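Carbonic anhydrase (Geobacillus kaustophilus, PDB 3VNP) catalyses the reversible hydration of carbon dioxide to hydrogencarbonate, as a homotrimeric gamma-class carbonic anhydrase whose active site holds magnesium or zinc. Local coordinates at residues V80-I85 and I97-I102. Numbering follows the deposited sequence.
With MG (magnesium ion), chain G.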
ATOM      1  N   VAL A  80       5.312  -8.940 -10.692  1.00 26.86           N
ATOM      2  CA  VAL A  80       4.249  -8.261  -9.962  1.00 26.74           C
ATOM      3  C   VAL A  80       4.829  -6.949  -9.440  1.00 25.65           C
ATOM      4  O   VAL A  80       5.709  -6.935  -8.573  1.00 23.12           O
ATOM      5  CB  VAL A  80       3.722  -9.116  -8.775  1.00 29.00           C
ATOM      6  CG1 VAL A  80       2.641  -8.350  -8.021  1.00 30.12           C
ATOM      7  CG2 VAL A  80       3.143 -10.433  -9.291  1.00 29.29           C
ATOM      8  N   GLY A  81       4.337  -5.847  -9.993  1.00 25.39           N
ATOM      9  CA  GLY A  81       4.814  -4.531  -9.610  1.00 25.13           C
ATOM     10  C   GLY A  81       4.564  -4.138  -8.165  1.00 25.21           C
ATOM     11  O   GLY A  81       3.841  -4.808  -7.426  1.00 24.79           O
ATOM     12  N   HIS A  82       5.170  -3.026  -7.774  1.00 25.30           N
ATOM     13  CA  HIS A  82       5.060  -2.506  -6.425  1.00 25.14           C
ATOM     14  C   HIS A  82       3.632  -2.366  -5.932  1.00 24.12           C
ATOM     15  O   HIS A  82       2.731  -2.031  -6.692  1.00 24.10           O
ATOM     16  CB  HIS A  82       5.711  -1.126  -6.343  1.00 25.97           C
ATOM     17  CG  HIS A  82       7.143  -1.098  -6.769  1.00 26.50           C
ATOM     18  ND1 HIS A  82       8.148  -1.690  -6.035  1.00 27.65           N
ATOM     19  CD2 HIS A  82       7.743  -0.518  -7.834  1.00 26.18           C
ATOM     20  CE1 HIS A  82       9.307  -1.473  -6.630  1.00 27.56           C
ATOM     21  NE2 HIS A  82       9.089  -0.763  -7.724  1.00 27.45           N
ATOM     22  N   GLN A  83       3.448  -2.618  -4.643  1.00 23.22           N
ATOM     23  CA  GLN A  83       2.159  -2.451  -4.003  1.00 23.56           C
ATOM     24  C   GLN A  83       0.974  -2.947  -4.820  1.00 24.47           C
ATOM     25  O   GLN A  83       0.076  -2.180  -5.165  1.00 24.88           O
ATOM     26  CB  GLN A  83       1.984  -0.972  -3.671  1.00 25.05           C
ATOM     27  CG  GLN A  83       0.666  -0.592  -3.036  1.00 30.25           C
ATOM     28  CD  GLN A  83       0.496   0.916  -2.928  1.00 34.70           C
ATOM     29  OE1 GLN A  83      -0.590   1.445  -3.176  1.00 39.21           O
ATOM     30  NE2 GLN A  83       1.567   1.616  -2.550  1.00 33.05           N
ATOM     31  N   VAL A  84       0.973  -4.236  -5.136  1.00 23.45           N
ATOM     32  CA  VAL A  84      -0.129  -4.814  -5.878  1.00 22.17           C
ATOM     33  C   VAL A  84      -0.945  -5.725  -4.968  1.00 22.73           C
ATOM     34  O   VAL A  84      -0.412  -6.345  -4.042  1.00 23.20           O
ATOM     35  CB  VAL A  84       0.366  -5.639  -7.091  1.00 22.34           C
ATOM     36  CG1 VAL A  84      -0.748  -6.582  -7.590  1.00 18.65           C
ATOM     37  CG2 VAL A  84       0.783  -4.704  -8.211  1.00 22.22           C
ATOM     38  N   ILE A  85      -2.243  -5.785  -5.229  1.00 21.12           N
ATOM     39  CA  ILE A  85      -3.125  -6.660  -4.478  1.00 22.37           C
ATOM     40  C   ILE A  85      -3.531  -7.793  -5.425  1.00 22.64           C
ATOM     41  O   ILE A  85      -4.020  -7.549  -6.527  1.00 23.10           O
ATOM     42  CB  ILE A  85      -4.403  -5.931  -4.012  1.00 20.74           C
ATOM     43  CG1 ILE A  85      -4.052  -4.851  -2.990  1.00 23.62           C
ATOM     44  CG2 ILE A  85      -5.377  -6.934  -3.413  1.00 21.47           C
ATOM     45  CD1 ILE A  85      -5.257  -4.052  -2.490  1.00 22.18           C
ATOM     46  N   ILE A  97       2.258  -7.521 -14.070  1.00 28.27           N
ATOM     47  CA  ILE A  97       1.228  -6.751 -13.378  1.00 26.73           C
ATOM     48  C   ILE A  97       1.774  -5.390 -12.952  1.00 25.13           C
ATOM     49  O   ILE A  97       2.631  -5.302 -12.077  1.00 23.42           O
ATOM     50  CB  ILE A  97       0.718  -7.510 -12.134  1.00 26.94           C
ATOM     51  CG1 ILE A  97       0.387  -8.965 -12.508  1.00 27.65           C
ATOM     52  CG2 ILE A  97      -0.513  -6.803 -11.556  1.00 26.48           C
ATOM     53  CD1 ILE A  97      -0.714  -9.143 -13.551  1.00 21.28           C
ATOM     54  N   GLY A  98       1.273  -4.331 -13.579  1.00 24.62           N
ATOM     55  CA  GLY A  98       1.734  -2.990 -13.256  1.00 24.95           C
ATOM     56  C   GLY A  98       1.529  -2.588 -11.803  1.00 24.90           C
ATOM     57  O   GLY A  98       0.514  -2.917 -11.190  1.00 22.57           O
ATOM     58  N   MET A  99       2.505  -1.870 -11.256  1.00 25.22           N
ATOM     59  CA  MET A  99       2.457  -1.405  -9.874  1.00 26.39           C
ATOM     60  C   MET A  99       1.123  -0.719  -9.548  1.00 27.45           C
ATOM     61  O   MET A  99       0.533  -0.051 -10.403  1.00 28.14           O
ATOM     62  CB  MET A  99       3.611  -0.430  -9.626  1.00 25.64           C
ATOM     63  CG  MET A  99       3.512   0.853 -10.445  1.00 27.03           C
ATOM     64  SD  MET A  99       4.997   1.887 -10.377  1.00 32.21           S
ATOM     65  CE  MET A  99       5.917   1.202 -11.768  1.00 28.66           C
ATOM     66  N   GLY A 100       0.647  -0.902  -8.317  1.00 26.28           N
ATOM     67  CA  GLY A 100      -0.596  -0.276  -7.898  1.00 26.24           C
ATOM     68  C   GLY A 100      -1.885  -0.872  -8.430  1.00 26.91           C
ATOM     69  O   GLY A 100      -2.965  -0.314  -8.221  1.00 28.70           O
ATOM     70  N   SER A 101      -1.794  -2.005  -9.113  1.00 27.16           N
ATOM     71  CA  SER A 101      -2.984  -2.649  -9.658  1.00 26.76           C
ATOM     72  C   SER A 101      -3.668  -3.544  -8.639  1.00 26.54           C
ATOM     73  O   SER A 101      -3.109  -3.848  -7.585  1.00 28.03           O
ATOM     74  CB  SER A 101      -2.622  -3.482 -10.886  1.00 26.86           C
ATOM     75  OG  SER A 101      -2.114  -2.663 -11.919  1.00 29.87           O
ATOM     76  N   ILE A 102      -4.884  -3.961  -8.967  1.00 25.20           N
ATOM     77  CA  ILE A 102      -5.659  -4.840  -8.106  1.00 26.72           C
ATOM     78  C   ILE A 102      -6.288  -5.906  -8.997  1.00 27.58           C
ATOM     79  O   ILE A 102      -7.095  -5.593  -9.875  1.00 29.22           O
ATOM     80  CB  ILE A 102      -6.774  -4.066  -7.368  1.00 27.20           C
ATOM     81  CG1 ILE A 102      -6.157  -2.955  -6.515  1.00 29.73           C
ATOM     82  CG2 ILE A 102      -7.579  -5.016  -6.491  1.00 24.55           C
ATOM     83  CD1 ILE A 102      -7.165  -2.195  -5.655  1.00 33.01           C
TER
HETATM   84 MG    MG G 202       9.927  -0.373 -10.061  1.00 19.94          MG
HETATM   85  O   HOH W   1      10.738  -2.229 -11.515  1.00 53.96           O
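Gly-98 O, touched from the 80-85 side by the methyl CG2 of Val-84 at 3.5 Å, is gripped within its own turn by two donors on one face of its carbonyl plane. Ser-101 OG donates to Gly-98 O from above that plane at 2.7 Å, and Ser-101 N closes the type II turn on the same oxygen at 3.2 Å. Val-84 CG2 gets there by standing anti to its own carbonyl carbon; CG1, anti to the backbone N (chi1 162°), meets Ile-97 CG2 at 4.0 Å, the two side chains crossing at about a right angle. An alanine in place of Val-84 would probably open a gap beside Ile-97 CG2 and leave the turn carbonyl without its methyl cover. Three backbone bonds join the two corners: Gly-81 N to Ile-97 O, Gly-100 N to His-82 O at 2.9 Å, and Ile-85 N to Ser-101 O. Gly-100 takes a positive phi (75°) in the turn, and a side chain on Gly-81 would clash with Met-99 N. Beyond the corner, Ile-85 and Ile-102 lie side by side, their CD1 tips 4.1 Å apart. The two segments are equivalent corners of successive coils of the left-handed parallel beta-helix built by hexapeptide repeats. The His-82 ring reaches toward the second subunit, its NE2 on magnesium at 2.5 Å, with His-65 and His-87 of that subunit completing the protein ligands. The bond to His-82 O probably helps hold the backbone from which this ligand crosses the trimer interface.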